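Local coordinates for protein beta-2-microglobulin (Danio rerio, PDB 4M9O) that forms the light-chain component of the class I major histocompatibility complex, which presents peptide antigens to the immune system, at residues Thr51-Leu56 with Phe64-Ser69. Numbering follows the deposited sequence.
Sequences TKQTDL and FHLTKS
T54 OG1 is gripped twice: T67 N donates to it at 3.1 Å, and it donates to a water that also bonds D55 O and H65 O. With chi1 at 63°, OG1 lies between backbone N and carbonyl carbon and takes the place that T54 O, too far from T67 N, would fill in a regular ladder. T54 N bonds T67 O at 3.1 Å. Beyond, the antiparallel ladder is regular: K52 N bonds S69 O and S69 N bonds K52 O, both at 2.9 Å and nearly straight, and a second water links K52 O, T67 O and S69 OG. On the face of Q53 and K68, the lysine chain, bent at chi2 (106°) and chi3, lays CE 3.4 Å from T51 OG1, while NZ bonds weakly to Q53 OE1. An alanine in place of K68 would probably leave Q53 OE1 without this partner and uncover T51. Past T54, L66 CD1 packs on L56 CA at 3.6 Å, and L56 CD2 meets the F64 ring obliquely. The hairpin puts 52-59 at the edge of one sheet of the C1-type immunoglobulin sandwich; 63-72 pairs onward with 23-30, and L66 and K68 reach I39 and L41 in the opposing sheet.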
loop_
_atom_site.group_PDB
_atom_site.type_symbol
_atom_site.label_atom_id
_atom_site.label_comp_id
_atom_site.label_asym_id
_atom_site.label_seq_id
_atom_site.Cartn_x
_atom_site.Cartn_y
_atom_site.Cartn_z
ATOM N N THR A 51 1.420 7.184 8.894
ATOM C CA THR A 51 1.941 6.204 7.992
ATOM C C THR A 51 3.410 6.482 7.796
ATOM O O THR A 51 3.870 7.549 8.031
ATOM C CB THR A 51 1.208 6.166 6.642
ATOM O OG1 THR A 51 1.456 7.349 5.939
ATOM C CG2 THR A 51 -0.244 6.015 6.813
ATOM N N LYS A 52 4.116 5.472 7.387
ATOM C CA LYS A 52 5.515 5.521 7.110
ATOM C C LYS A 52 5.751 5.147 5.661
ATOM O O LYS A 52 5.156 4.242 5.174
ATOM C CB LYS A 52 6.239 4.549 7.989
ATOM C CG LYS A 52 6.113 4.820 9.442
ATOM C CD LYS A 52 7.221 5.678 9.920
ATOM C CE LYS A 52 6.909 6.419 11.229
ATOM N NZ LYS A 52 8.074 7.148 11.760
ATOM N N GLN A 53 6.613 5.876 4.991
ATOM C CA GLN A 53 6.993 5.589 3.631
ATOM C C GLN A 53 8.517 5.466 3.457
ATOM O O GLN A 53 9.262 6.266 3.936
ATOM C CB GLN A 53 6.384 6.625 2.685
ATOM C CG GLN A 53 6.591 6.424 1.212
ATOM C CD GLN A 53 5.817 7.406 0.394
ATOM O OE1 GLN A 53 4.637 7.366 0.338
ATOM N NE2 GLN A 53 6.480 8.307 -0.169
ATOM N N THR A 54 8.947 4.432 2.770
ATOM C CA THR A 54 10.346 4.266 2.454
ATOM C C THR A 54 10.755 5.260 1.371
ATOM O O THR A 54 9.945 5.748 0.682
ATOM C CB THR A 54 10.728 2.811 2.065
ATOM O OG1 THR A 54 10.064 2.427 0.887
ATOM C CG2 THR A 54 10.388 1.848 3.172
ATOM N N ASP A 55 12.023 5.582 1.302
ATOM C CA ASP A 55 12.550 6.375 0.226
ATOM C C ASP A 55 12.545 5.494 -1.013
ATOM O O ASP A 55 12.783 4.358 -0.909
ATOM C CB ASP A 55 13.920 6.913 0.551
ATOM C CG ASP A 55 13.879 7.996 1.613
ATOM O OD1 ASP A 55 13.149 8.964 1.453
ATOM O OD2 ASP A 55 14.559 7.857 2.613
ATOM N N LEU A 56 12.239 6.054 -2.156
ATOM C CA LEU A 56 12.116 5.304 -3.382
ATOM C C LEU A 56 13.414 4.585 -3.689
ATOM O O LEU A 56 14.445 5.163 -3.626
ATOM C CB LEU A 56 11.745 6.235 -4.517
ATOM C CG LEU A 56 11.605 5.621 -5.898
ATOM C CD1 LEU A 56 10.305 4.966 -6.102
ATOM C CD2 LEU A 56 11.895 6.557 -6.958
ATOM N N PHE A 64 12.087 0.225 -9.837
ATOM C CA PHE A 64 11.747 1.149 -8.804
ATOM C C PHE A 64 10.800 0.458 -7.817
ATOM O O PHE A 64 9.955 -0.263 -8.216
ATOM C CB PHE A 64 11.091 2.386 -9.419
ATOM C CG PHE A 64 12.029 3.268 -10.223
ATOM C CD1 PHE A 64 12.899 4.097 -9.613
ATOM C CD2 PHE A 64 11.975 3.303 -11.578
ATOM C CE1 PHE A 64 13.708 4.877 -10.332
ATOM C CE2 PHE A 64 12.792 4.098 -12.271
ATOM C CZ PHE A 64 13.648 4.868 -11.660
ATOM N N HIS A 65 10.964 0.703 -6.538
ATOM C CA HIS A 65 10.019 0.250 -5.557
ATOM C C HIS A 65 9.851 1.133 -4.327
ATOM O O HIS A 65 10.739 1.795 -3.917
ATOM C CB HIS A 65 10.179 -1.223 -5.179
ATOM C CG HIS A 65 11.447 -1.537 -4.485
ATOM N ND1 HIS A 65 11.587 -1.458 -3.122
ATOM C CD2 HIS A 65 12.640 -1.922 -4.960
ATOM C CE1 HIS A 65 12.809 -1.799 -2.786
ATOM N NE2 HIS A 65 13.467 -2.092 -3.885
ATOM N N LEU A 66 8.663 1.102 -3.791
ATOM C CA LEU A 66 8.269 1.896 -2.686
ATOM C C LEU A 66 7.346 1.118 -1.761
ATOM O O LEU A 66 6.522 0.408 -2.210
ATOM C CB LEU A 66 7.548 3.103 -3.243
ATOM C CG LEU A 66 7.410 4.383 -2.475
ATOM C CD1 LEU A 66 8.734 4.988 -2.202
ATOM C CD2 LEU A 66 6.564 5.356 -3.253
ATOM N N THR A 67 7.480 1.330 -0.474
ATOM C CA THR A 67 6.636 0.726 0.525
ATOM C C THR A 67 6.008 1.717 1.507
ATOM O O THR A 67 6.665 2.507 2.063
ATOM C CB THR A 67 7.415 -0.336 1.300
ATOM O OG1 THR A 67 7.827 -1.347 0.411
ATOM C CG2 THR A 67 6.610 -0.935 2.387
ATOM N N LYS A 68 4.719 1.647 1.684
ATOM C CA LYS A 68 4.034 2.422 2.676
ATOM C C LYS A 68 3.425 1.509 3.743
ATOM O O LYS A 68 2.808 0.553 3.425
ATOM C CB LYS A 68 2.965 3.275 2.016
ATOM C CG LYS A 68 2.170 4.079 2.901
ATOM C CD LYS A 68 2.575 5.476 2.768
ATOM C CE LYS A 68 1.451 6.394 2.667
ATOM N NZ LYS A 68 1.962 7.710 2.525
ATOM N N SER A 69 3.627 1.825 5.001
ATOM C CA SER A 69 3.131 1.031 6.103
ATOM C C SER A 69 2.480 1.809 7.242
ATOM O O SER A 69 2.740 2.944 7.400
ATOM C CB SER A 69 4.224 0.185 6.686
ATOM O OG SER A 69 5.310 0.947 7.022
HETATM O O HOH W 1 7.064 1.961 5.053
HETATM O O HOH W 2 11.959 1.819 -1.121
#